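PDB 3DMH: probable ribosomal RNA small subunit methyltransferase from Thermus thermophilus, which transfers a methyl group from S-adenosylmethionine to the exocyclic N2 of a guanosine in 16S ribosomal RNA. Local coordinates for residues A[7-12]-A[288-293]; A[20-25]-A[83-88]; A[72-77]-A[262-267]. All blocks are in the same frame, centred on the assembly; numbering follows the deposited sequence.

Overall arrangement
Two Rossmann-like halves, each built on a seven-stranded sheet of the same strand order, form most of this chain, and contact 3 joins them about 5 Å from the chain centre (centre to centre), largely through backbone and carboxylate hydrogen bonds. Contact 1, the buried one of the three, brings helix 5-9 to the adenine end of the cofactor through phenol, imidazole and carboxylate groups. Contacts 1 and 3 both touch S-adenosylmethionine. Contact 3, though nearest the centre, is partly buried, as is contact 2, which lies farther out and mixes apolar and aromatic packing with bridging waters. Contact 3 uses the start of helix 76-84, contact 2 its end. K24 of 20-25 forms a salt bridge to D288 of contact 1.

Contact 1: residues A[7-12]-A[288-293]; sequences AYHRLT and DVDEAL. With SAM (S-adenosylmethionine), chain D.
Y8 and D288 each hold CG anti to the backbone N (chi1 177° and 178°), and from these positions the two side chains reach each other tip to tip, the ring and carboxylate planes 66° apart. The phenol donates a hydrogen bond to the carboxylate: Y8 OH lies 2.6 Å from D288 OD1 and meets the syn lone pair. The same OD1 also accepts from the cofactor, with SAM N6 3.0 Å away, so one oxygen is gripped by a tyrosine and an adenine amino group. Next to it V289 N donates to SAM N1 at 2.9 Å, so that N6 and N1 of the adenine are both hydrogen-bonded by this turn, while V289 CG2 rests 3.5 Å from Y8 CE2. H9 carries a second polar link: its NE2 donates to D290 OD1 at 2.9 Å, in a His-carboxylate bond tilted out of the imidazole plane. The imidazole is backed on one face by CD2 of Y8, and its CE1 edge lies 3.3 Å from D288 O. A type II' turn from D288 to E291 presents these acceptors together. The other oxygen, D288 OD2, forms salt bridges to R80 and K24, and D290 OD2 one to R329. The turn follows strand 283-286 of the second methyltransferase sheet; Y8 and V289 pack on helix 317-329, and helix 76-84 meets D288 and E291.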
loop_
_atom_site.group_PDB
_atom_site.type_symbol
_atom_site.label_atom_id
_atom_site.label_comp_id
_atom_site.label_asym_id
_atom_site.label_seq_id
_atom_site.Cartn_x
_atom_site.Cartn_y
_atom_site.Cartn_z
ATOM N N ALA A 7 5.031 19.565 -2.302
ATOM C CA ALA A 7 5.966 18.951 -1.338
ATOM C C ALA A 7 5.676 17.468 -1.081
ATOM O O ALA A 7 6.593 16.662 -0.956
ATOM C CB ALA A 7 5.986 19.717 -0.037
ATOM N N TYR A 8 4.395 17.111 -1.000
ATOM C CA TYR A 8 4.033 15.708 -0.887
ATOM C C TYR A 8 4.592 14.874 -2.057
ATOM O O TYR A 8 5.087 13.755 -1.841
ATOM C CB TYR A 8 2.493 15.484 -0.763
ATOM C CG TYR A 8 2.262 13.984 -0.740
ATOM C CD1 TYR A 8 2.477 13.260 0.426
ATOM C CD2 TYR A 8 1.980 13.261 -1.920
ATOM C CE1 TYR A 8 2.393 11.888 0.471
ATOM C CE2 TYR A 8 1.887 11.877 -1.901
ATOM C CZ TYR A 8 2.096 11.171 -0.711
ATOM O OH TYR A 8 2.053 9.809 -0.697
ATOM N N HIS A 9 4.462 15.392 -3.281
ATOM C CA HIS A 9 4.852 14.650 -4.483
ATOM C C HIS A 9 6.323 14.765 -4.852
ATOM O O HIS A 9 6.774 14.090 -5.780
ATOM C CB HIS A 9 4.009 15.064 -5.681
ATOM C CG HIS A 9 2.605 14.564 -5.623
ATOM N ND1 HIS A 9 2.292 13.227 -5.714
ATOM C CD2 HIS A 9 1.425 15.221 -5.493
ATOM C CE1 HIS A 9 0.981 13.072 -5.629
ATOM N NE2 HIS A 9 0.430 14.268 -5.499
ATOM N N ARG A 10 7.042 15.637 -4.143
ATOM C CA ARG A 10 8.442 15.915 -4.474
ATOM C C ARG A 10 9.348 14.749 -4.120
ATOM O O ARG A 10 9.242 14.189 -3.031
ATOM C CB ARG A 10 8.911 17.148 -3.735
ATOM C CG ARG A 10 10.317 17.534 -4.098
ATOM C CD ARG A 10 10.768 18.706 -3.300
ATOM N NE ARG A 10 10.174 19.944 -3.799
ATOM C CZ ARG A 10 10.757 21.133 -3.662
ATOM N NH1 ARG A 10 11.931 21.209 -3.048
ATOM N NH2 ARG A 10 10.179 22.232 -4.138
ATOM N N LEU A 11 10.254 14.415 -5.050
ATOM C CA LEU A 11 11.294 13.396 -4.809
ATOM C C LEU A 11 12.570 14.130 -4.445
ATOM O O LEU A 11 12.973 15.041 -5.171
ATOM C CB LEU A 11 11.531 12.555 -6.070
ATOM C CG LEU A 11 10.293 11.977 -6.788
ATOM C CD1 LEU A 11 10.736 11.088 -7.929
ATOM C CD2 LEU A 11 9.394 11.216 -5.867
ATOM N N THR A 12 13.178 13.755 -3.321
ATOM C CA THR A 12 14.348 14.462 -2.791
ATOM C C THR A 12 15.512 13.474 -2.680
ATOM O O THR A 12 15.363 12.448 -2.027
ATOM C CB THR A 12 14.066 15.028 -1.417
ATOM O OG1 THR A 12 13.028 16.009 -1.513
ATOM C CG2 THR A 12 15.337 15.705 -0.888
ATOM N N ASP A 288 0.000 7.149 -6.563
ATOM C CA ASP A 288 0.385 7.755 -5.285
ATOM C C ASP A 288 -0.487 9.006 -5.151
ATOM O O ASP A 288 -0.262 9.994 -5.846
ATOM C CB ASP A 288 1.874 8.130 -5.319
ATOM C CG ASP A 288 2.353 8.811 -4.042
ATOM O OD1 ASP A 288 1.618 8.771 -3.033
ATOM O OD2 ASP A 288 3.480 9.361 -4.061
ATOM N N VAL A 289 -1.522 8.915 -4.323
ATOM C CA VAL A 289 -2.555 9.958 -4.200
ATOM C C VAL A 289 -3.064 10.260 -5.629
ATOM O O VAL A 289 -3.511 9.331 -6.322
ATOM C CB VAL A 289 -2.100 11.215 -3.372
ATOM C CG1 VAL A 289 -3.314 12.025 -2.941
ATOM C CG2 VAL A 289 -1.379 10.780 -2.097
ATOM N N ASP A 290 -2.996 11.503 -6.091
ATOM C CA ASP A 290 -3.522 11.831 -7.417
ATOM C C ASP A 290 -2.473 11.863 -8.519
ATOM O O ASP A 290 -2.707 12.431 -9.589
ATOM C CB ASP A 290 -4.258 13.175 -7.386
ATOM C CG ASP A 290 -3.370 14.327 -6.960
ATOM O OD1 ASP A 290 -2.324 14.105 -6.301
ATOM O OD2 ASP A 290 -3.715 15.489 -7.266
ATOM N N GLU A 291 -1.326 11.235 -8.274
ATOM C CA GLU A 291 -0.220 11.251 -9.237
ATOM C C GLU A 291 -0.630 10.787 -10.634
ATOM O O GLU A 291 -0.146 11.316 -11.645
ATOM C CB GLU A 291 0.918 10.389 -8.678
ATOM C CG GLU A 291 2.039 10.056 -9.615
ATOM C CD GLU A 291 2.048 8.615 -10.021
ATOM O OE1 GLU A 291 1.383 7.769 -9.363
ATOM O OE2 GLU A 291 2.750 8.335 -11.010
ATOM N N ALA A 292 -1.532 9.803 -10.682
ATOM C CA ALA A 292 -1.951 9.209 -11.965
ATOM C C ALA A 292 -2.921 10.080 -12.761
ATOM O O ALA A 292 -3.157 9.814 -13.945
ATOM C CB ALA A 292 -2.580 7.847 -11.732
ATOM N N LEU A 293 -3.500 11.099 -12.125
ATOM C CA LEU A 293 -4.528 11.913 -12.789
ATOM C C LEU A 293 -3.894 12.984 -13.649
ATOM O O LEU A 293 -2.736 13.371 -13.437
ATOM C CB LEU A 293 -5.473 12.569 -11.779
ATOM C CG LEU A 293 -6.142 11.670 -10.734
ATOM C CD1 LEU A 293 -7.053 12.483 -9.850
ATOM C CD2 LEU A 293 -6.894 10.483 -11.325
HETATM N N SAM D . -11.278 2.814 0.797
HETATM C CA SAM D . -10.974 1.451 1.355
HETATM C C SAM D . -12.015 1.103 2.396
HETATM O O SAM D . -12.739 2.034 2.776
HETATM O OXT SAM D . -12.078 -0.055 2.843
HETATM C CB SAM D . -9.593 1.413 2.014
HETATM C CG SAM D . -9.383 2.389 3.175
HETATM S SD SAM D . -7.750 2.159 3.950
HETATM C CE SAM D . -8.026 2.874 5.597
HETATM C "C5'" SAM D . -6.678 3.431 3.220
HETATM C "C4'" SAM D . -6.205 3.057 1.825
HETATM O "O4'" SAM D . -5.303 4.095 1.450
HETATM C "C3'" SAM D . -5.456 1.720 1.729
HETATM O "O3'" SAM D . -6.032 0.864 0.751
HETATM C "C2'" SAM D . -4.026 2.144 1.380
HETATM O "O2'" SAM D . -3.284 1.208 0.622
HETATM C "C1'" SAM D . -4.325 3.455 0.655
HETATM N N9 SAM D . -3.142 4.286 0.538
HETATM C C8 SAM D . -2.059 4.397 1.406
HETATM N N7 SAM D . -1.192 5.318 0.917
HETATM C C5 SAM D . -1.711 5.781 -0.274
HETATM C C6 SAM D . -1.254 6.689 -1.236
HETATM N N6 SAM D . -0.069 7.302 -1.109
HETATM N N1 SAM D . -2.053 6.922 -2.332
HETATM C C2 SAM D . -3.259 6.279 -2.499
HETATM N N3 SAM D . -3.711 5.330 -1.589
HETATM C C4 SAM D . -2.936 5.120 -0.502
#

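Contact 2: residues A[20-25]-A[83-88]; sequences RLFIKP and TASGLQ
S85 OG is held from both sides of the contact: F22 N donates to it over 2.9 Å in a nearly straight bond (167° at the hydrogen), while a water 2.7 Å from S85 OG accepts from the hydroxyl and donates to F22 O. C81 O within helix 76-84 is a second acceptor, so it and the water share the one hydroxyl proton. The amide and carbonyl of F22 are thus both served, one directly and one through solvent. F22 has CG beside its backbone N (chi1 -73°), and its ring leans over the helix end. There A84 CB makes a CH-pi contact, 3.9 Å from the F22 ring centroid and 21° off the normal, displaced toward the rim. S85 OG lies at the edge of the same ring. R20 NH2 also lies at the ring edge, F22 CE2 sits over the centre of one guanidinium face, and a water bridges onward, 3.0 Å from R20 NH2 and 2.7 Å from A84 O. An alanine at F22 would probably leave the A84 methyl without its ring face and the R20 guanidinium less restrained. The contact lays a beta-hairpin, strands 12-16 and 19-23, across the C-terminal end of helix 76-84, which closes in a Schellman motif with G86 at positive phi and G86 N bonded 2.9 Å from T83 O. Past that turn the chain brings L87 back against L21 of the hairpin. The two leucines cross at about a right angle, with L21 CD1 3.7 Å from L87 CD1.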
loop_
_atom_site.group_PDB
_atom_site.type_symbol
_atom_site.label_atom_id
_atom_site.label_comp_id
_atom_site.label_asym_id
_atom_site.label_seq_id
_atom_site.Cartn_x
_atom_site.Cartn_y
_atom_site.Cartn_z
ATOM N N ARG A 20 23.531 8.584 -4.193
ATOM C CA ARG A 20 22.349 9.263 -3.684
ATOM C C ARG A 20 21.153 8.349 -3.837
ATOM O O ARG A 20 21.172 7.409 -4.618
ATOM C CB ARG A 20 22.129 10.583 -4.429
ATOM C CG ARG A 20 21.668 10.393 -5.880
ATOM C CD ARG A 20 21.584 11.699 -6.659
ATOM N NE ARG A 20 21.050 11.404 -8.010
ATOM C CZ ARG A 20 20.429 12.295 -8.787
ATOM N NH1 ARG A 20 20.233 13.551 -8.396
ATOM N NH2 ARG A 20 19.961 11.903 -9.991
ATOM N N LEU A 21 20.110 8.628 -3.063
ATOM C CA LEU A 21 18.904 7.840 -3.126
ATOM C C LEU A 21 17.726 8.772 -2.944
ATOM O O LEU A 21 17.717 9.577 -2.011
ATOM C CB LEU A 21 18.932 6.808 -1.994
ATOM C CG LEU A 21 17.915 5.688 -2.072
ATOM C CD1 LEU A 21 18.252 4.704 -3.210
ATOM C CD2 LEU A 21 17.868 4.971 -0.736
ATOM N N PHE A 22 16.757 8.703 -3.857
ATOM C CA PHE A 22 15.563 9.539 -3.726
ATOM C C PHE A 22 14.573 8.961 -2.740
ATOM O O PHE A 22 14.302 7.753 -2.742
ATOM C CB PHE A 22 14.859 9.707 -5.074
ATOM C CG PHE A 22 15.600 10.635 -6.027
ATOM C CD1 PHE A 22 15.232 11.970 -6.123
ATOM C CD2 PHE A 22 16.667 10.172 -6.824
ATOM C CE1 PHE A 22 15.863 12.829 -7.002
ATOM C CE2 PHE A 22 17.329 11.051 -7.696
ATOM C CZ PHE A 22 16.910 12.380 -7.782
ATOM N N ILE A 23 13.999 9.858 -1.952
ATOM C CA ILE A 23 12.917 9.499 -1.037
ATOM C C ILE A 23 11.766 10.487 -1.237
ATOM O O ILE A 23 11.935 11.549 -1.840
ATOM C CB ILE A 23 13.393 9.472 0.444
ATOM C CG1 ILE A 23 13.698 10.884 0.939
ATOM C CG2 ILE A 23 14.598 8.473 0.609
ATOM C CD1 ILE A 23 13.957 10.958 2.439
ATOM N N LYS A 24 10.599 10.165 -0.698
ATOM C CA LYS A 24 9.492 11.125 -0.736
ATOM C C LYS A 24 8.530 10.771 0.389
ATOM O O LYS A 24 8.536 9.621 0.871
ATOM C CB LYS A 24 8.743 11.113 -2.094
ATOM C CG LYS A 24 7.875 9.867 -2.296
ATOM C CD LYS A 24 7.013 9.924 -3.567
ATOM C CE LYS A 24 6.083 11.119 -3.593
ATOM N NZ LYS A 24 5.003 11.071 -2.535
ATOM N N PRO A 25 7.680 11.740 0.783
ATOM C CA PRO A 25 6.620 11.419 1.737
ATOM C C PRO A 25 5.772 10.248 1.222
ATOM O O PRO A 25 5.508 10.125 0.030
ATOM C CB PRO A 25 5.809 12.715 1.805
ATOM C CG PRO A 25 6.834 13.816 1.491
ATOM C CD PRO A 25 7.652 13.160 0.375
ATOM N N THR A 83 12.938 4.403 -9.529
ATOM C CA THR A 83 13.099 4.919 -10.861
ATOM C C THR A 83 13.918 6.225 -10.881
ATOM O O THR A 83 14.860 6.350 -11.663
ATOM C CB THR A 83 11.736 5.069 -11.560
ATOM O OG1 THR A 83 11.115 3.779 -11.561
ATOM C CG2 THR A 83 11.936 5.516 -12.984
ATOM N N ALA A 84 13.551 7.181 -10.015
ATOM C CA ALA A 84 14.328 8.437 -9.924
ATOM C C ALA A 84 15.784 8.170 -9.578
ATOM O O ALA A 84 16.685 8.878 -10.041
ATOM C CB ALA A 84 13.707 9.422 -8.928
ATOM N N SER A 85 15.998 7.167 -8.718
ATOM C CA SER A 85 17.331 6.760 -8.293
ATOM C C SER A 85 18.108 5.933 -9.333
ATOM O O SER A 85 19.249 5.545 -9.067
ATOM C CB SER A 85 17.215 5.945 -7.009
ATOM O OG SER A 85 16.674 6.717 -5.941
ATOM N N GLY A 86 17.458 5.644 -10.464
ATOM C CA GLY A 86 18.057 4.821 -11.527
ATOM C C GLY A 86 18.170 3.355 -11.152
ATOM O O GLY A 86 19.051 2.646 -11.687
ATOM N N LEU A 87 17.284 2.887 -10.274
ATOM C CA LEU A 87 17.340 1.497 -9.791
ATOM C C LEU A 87 16.257 0.711 -10.496
ATOM O O LEU A 87 15.100 1.092 -10.408
ATOM C CB LEU A 87 17.136 1.450 -8.268
ATOM C CG LEU A 87 18.164 2.199 -7.407
ATOM C CD1 LEU A 87 17.772 2.187 -5.947
ATOM C CD2 LEU A 87 19.561 1.601 -7.595
ATOM N N GLN A 88 16.642 -0.361 -11.196
ATOM C CA GLN A 88 15.675 -1.205 -11.917
ATOM C C GLN A 88 14.634 -1.662 -10.912
ATOM O O GLN A 88 14.978 -2.143 -9.831
ATOM C CB GLN A 88 16.394 -2.406 -12.520
ATOM C CG GLN A 88 15.494 -3.237 -13.428
ATOM C CD GLN A 88 16.205 -4.415 -14.018
ATOM O OE1 GLN A 88 15.984 -5.550 -13.601
ATOM N NE2 GLN A 88 17.071 -4.162 -14.995
HETATM O O HOH W 1 19.326 9.056 -10.755
HETATM O O HOH W 2 20.920 5.143 -6.107
HETATM O O HOH W 3 14.975 5.503 -4.284
#

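Contact 3: residues A[72-77]-A[262-267]; sequences LETSRA and EDDLAS. With SAM (S-adenosylmethionine), chain D.
D263 carries most of the polar contact with 72-77, using both its carboxylate and its carbonyl. Its CG is anti to the backbone N (chi1 -174°), on the side of 72-77; there D263 OD1 offers its syn lone pair to A77 N at 2.8 Å. S75 OG donates to D263 OD2 over 2.7 Å, on the syn side but 20° out of the carboxylate plane. The backbone follows: R76 N lies 2.9 Å from D263 O, and L265 N the same 2.9 Å from T74 O. These last two bonds flank S75 and D264, whose backbones pair in a single beta bridge. T74 O and D263 O, two acceptors, are 3.1 Å apart, and H286 NE2 is hydrogen-bonded to both, which would ease their mutual repulsion. The bridged turns are equivalent places in two Rossmann-like halves, each linking the second strand of its sheet to the next helix, 68-73 to 76-84 and 257-262 to 265-277. Each helix is capped by its own turn: S75 OG bonds A78 N, and D264 OD2 accepts from both N and OG of S267. Lying at the start of helix 76-84, the D263 carboxylate is probably stabilised in its ionised form. A second shell of glutamates holds the turns in shape, E73 OE2 accepting from S75 N and E262 OE2 from D264 N. E262 also grips the cofactor ribose, OE2 to SAM O2' at 2.6 Å and OE1 to SAM O3' at 2.7 Å, while D263 CB packs against the adenine.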
loop_
_atom_site.group_PDB
_atom_site.type_symbol
_atom_site.label_atom_id
_atom_site.label_comp_id
_atom_site.label_asym_id
_atom_site.label_seq_id
_atom_site.Cartn_x
_atom_site.Cartn_y
_atom_site.Cartn_z
ATOM N N LEU A 72 11.000 -5.997 -7.052
ATOM C CA LEU A 72 9.542 -6.046 -7.280
ATOM C C LEU A 72 8.861 -5.241 -6.195
ATOM O O LEU A 72 9.006 -5.560 -5.014
ATOM C CB LEU A 72 9.036 -7.507 -7.257
ATOM C CG LEU A 72 9.763 -8.450 -8.236
ATOM C CD1 LEU A 72 9.021 -9.779 -8.240
ATOM C CD2 LEU A 72 9.871 -7.919 -9.649
ATOM N N GLU A 73 8.072 -4.239 -6.590
ATOM C CA GLU A 73 7.516 -3.336 -5.607
ATOM C C GLU A 73 6.049 -3.034 -5.906
ATOM O O GLU A 73 5.656 -2.820 -7.066
ATOM C CB GLU A 73 8.347 -2.067 -5.588
ATOM C CG GLU A 73 7.840 -0.948 -4.666
ATOM C CD GLU A 73 7.692 -1.401 -3.231
ATOM O OE1 GLU A 73 8.706 -1.744 -2.596
ATOM O OE2 GLU A 73 6.563 -1.432 -2.686
ATOM N N THR A 74 5.246 -3.057 -4.842
ATOM C CA THR A 74 3.811 -2.831 -4.958
ATOM C C THR A 74 3.377 -1.378 -4.782
ATOM O O THR A 74 2.292 -1.001 -5.237
ATOM C CB THR A 74 3.019 -3.671 -3.923
ATOM O OG1 THR A 74 3.571 -3.409 -2.625
ATOM C CG2 THR A 74 3.189 -5.160 -4.193
ATOM N N SER A 75 4.212 -0.571 -4.108
ATOM C CA SER A 75 3.854 0.817 -3.837
ATOM C C SER A 75 4.247 1.724 -4.973
ATOM O O SER A 75 5.417 1.798 -5.358
ATOM C CB SER A 75 4.538 1.270 -2.547
ATOM O OG SER A 75 4.581 2.707 -2.438
ATOM N N ARG A 76 3.271 2.464 -5.475
ATOM C CA ARG A 76 3.551 3.422 -6.538
ATOM C C ARG A 76 4.549 4.482 -6.073
ATOM O O ARG A 76 5.487 4.798 -6.798
ATOM C CB ARG A 76 2.262 4.065 -7.074
ATOM C CG ARG A 76 2.463 4.568 -8.481
ATOM C CD ARG A 76 2.249 3.411 -9.490
ATOM N NE ARG A 76 2.590 3.811 -10.842
ATOM C CZ ARG A 76 2.184 3.161 -11.930
ATOM N NH1 ARG A 76 1.432 2.050 -11.825
ATOM N NH2 ARG A 76 2.537 3.633 -13.137
ATOM N N ALA A 77 4.339 5.020 -4.867
ATOM C CA ALA A 77 5.248 6.024 -4.300
ATOM C C ALA A 77 6.683 5.505 -4.267
ATOM O O ALA A 77 7.623 6.234 -4.626
ATOM C CB ALA A 77 4.793 6.436 -2.894
ATOM N N GLU A 262 -5.136 4.315 -5.659
ATOM C CA GLU A 262 -4.664 3.381 -4.631
ATOM C C GLU A 262 -3.170 3.129 -4.857
ATOM O O GLU A 262 -2.771 2.800 -5.998
ATOM C CB GLU A 262 -5.476 2.084 -4.730
ATOM C CG GLU A 262 -4.958 0.920 -3.906
ATOM C CD GLU A 262 -4.832 1.262 -2.432
ATOM O OE1 GLU A 262 -5.857 1.616 -1.813
ATOM O OE2 GLU A 262 -3.705 1.159 -1.915
ATOM N N ASP A 263 -2.345 3.305 -3.822
ATOM C CA ASP A 263 -0.900 3.204 -3.994
ATOM C C ASP A 263 -0.425 1.754 -4.041
ATOM O O ASP A 263 0.680 1.505 -4.523
ATOM C CB ASP A 263 -0.224 3.918 -2.828
ATOM C CG ASP A 263 1.279 4.015 -2.976
ATOM O OD1 ASP A 263 1.743 4.692 -3.920
ATOM O OD2 ASP A 263 2.014 3.452 -2.106
ATOM N N ASP A 264 -1.210 0.836 -3.464
ATOM C CA ASP A 264 -0.782 -0.550 -3.342
ATOM C C ASP A 264 -1.306 -1.421 -4.495
ATOM O O ASP A 264 -2.504 -1.541 -4.666
ATOM C CB ASP A 264 -1.264 -1.140 -1.999
ATOM C CG ASP A 264 -1.125 -2.637 -1.952
ATOM O OD1 ASP A 264 -0.058 -3.116 -2.314
ATOM O OD2 ASP A 264 -2.104 -3.331 -1.562
ATOM N N LEU A 265 -0.390 -1.990 -5.280
ATOM C CA LEU A 265 -0.752 -2.845 -6.394
ATOM C C LEU A 265 -1.696 -3.986 -6.023
ATOM O O LEU A 265 -2.622 -4.290 -6.780
ATOM C CB LEU A 265 0.499 -3.442 -7.050
ATOM C CG LEU A 265 0.289 -4.334 -8.264
ATOM C CD1 LEU A 265 -0.422 -3.583 -9.373
ATOM C CD2 LEU A 265 1.609 -4.859 -8.737
ATOM N N ALA A 266 -1.442 -4.646 -4.889
ATOM C CA ALA A 266 -2.315 -5.783 -4.498
ATOM C C ALA A 266 -3.761 -5.291 -4.348
ATOM O O ALA A 266 -4.716 -5.966 -4.747
ATOM C CB ALA A 266 -1.802 -6.428 -3.215
ATOM N N SER A 267 -3.923 -4.096 -3.786
ATOM C CA SER A 267 -5.227 -3.501 -3.596
ATOM C C SER A 267 -5.872 -3.087 -4.918
ATOM O O SER A 267 -7.073 -3.296 -5.119
ATOM C CB SER A 267 -5.130 -2.308 -2.640
ATOM O OG SER A 267 -4.821 -2.782 -1.326
HETATM N N SAM D . -11.278 2.814 0.797
HETATM C CA SAM D . -10.974 1.451 1.355
HETATM C C SAM D . -12.015 1.103 2.396
HETATM O O SAM D . -12.739 2.034 2.776
HETATM O OXT SAM D . -12.078 -0.055 2.843
HETATM C CB SAM D . -9.593 1.413 2.014
HETATM C CG SAM D . -9.383 2.389 3.175
HETATM S SD SAM D . -7.750 2.159 3.950
HETATM C CE SAM D . -8.026 2.874 5.597
HETATM C "C5'" SAM D . -6.678 3.431 3.220
HETATM C "C4'" SAM D . -6.205 3.057 1.825
HETATM O "O4'" SAM D . -5.303 4.095 1.450
HETATM C "C3'" SAM D . -5.456 1.720 1.729
HETATM O "O3'" SAM D . -6.032 0.864 0.751
HETATM C "C2'" SAM D . -4.026 2.144 1.380
HETATM O "O2'" SAM D . -3.284 1.208 0.622
HETATM C "C1'" SAM D . -4.325 3.455 0.655
HETATM N N9 SAM D . -3.142 4.286 0.538
HETATM C C8 SAM D . -2.059 4.397 1.406
HETATM N N7 SAM D . -1.192 5.318 0.917
HETATM C C5 SAM D . -1.711 5.781 -0.274
HETATM C C6 SAM D . -1.254 6.689 -1.236
HETATM N N6 SAM D . -0.069 7.302 -1.109
HETATM N N1 SAM D . -2.053 6.922 -2.332
HETATM C C2 SAM D . -3.259 6.279 -2.499
HETATM N N3 SAM D . -3.711 5.330 -1.589
HETATM C C4 SAM D . -2.936 5.120 -0.502
#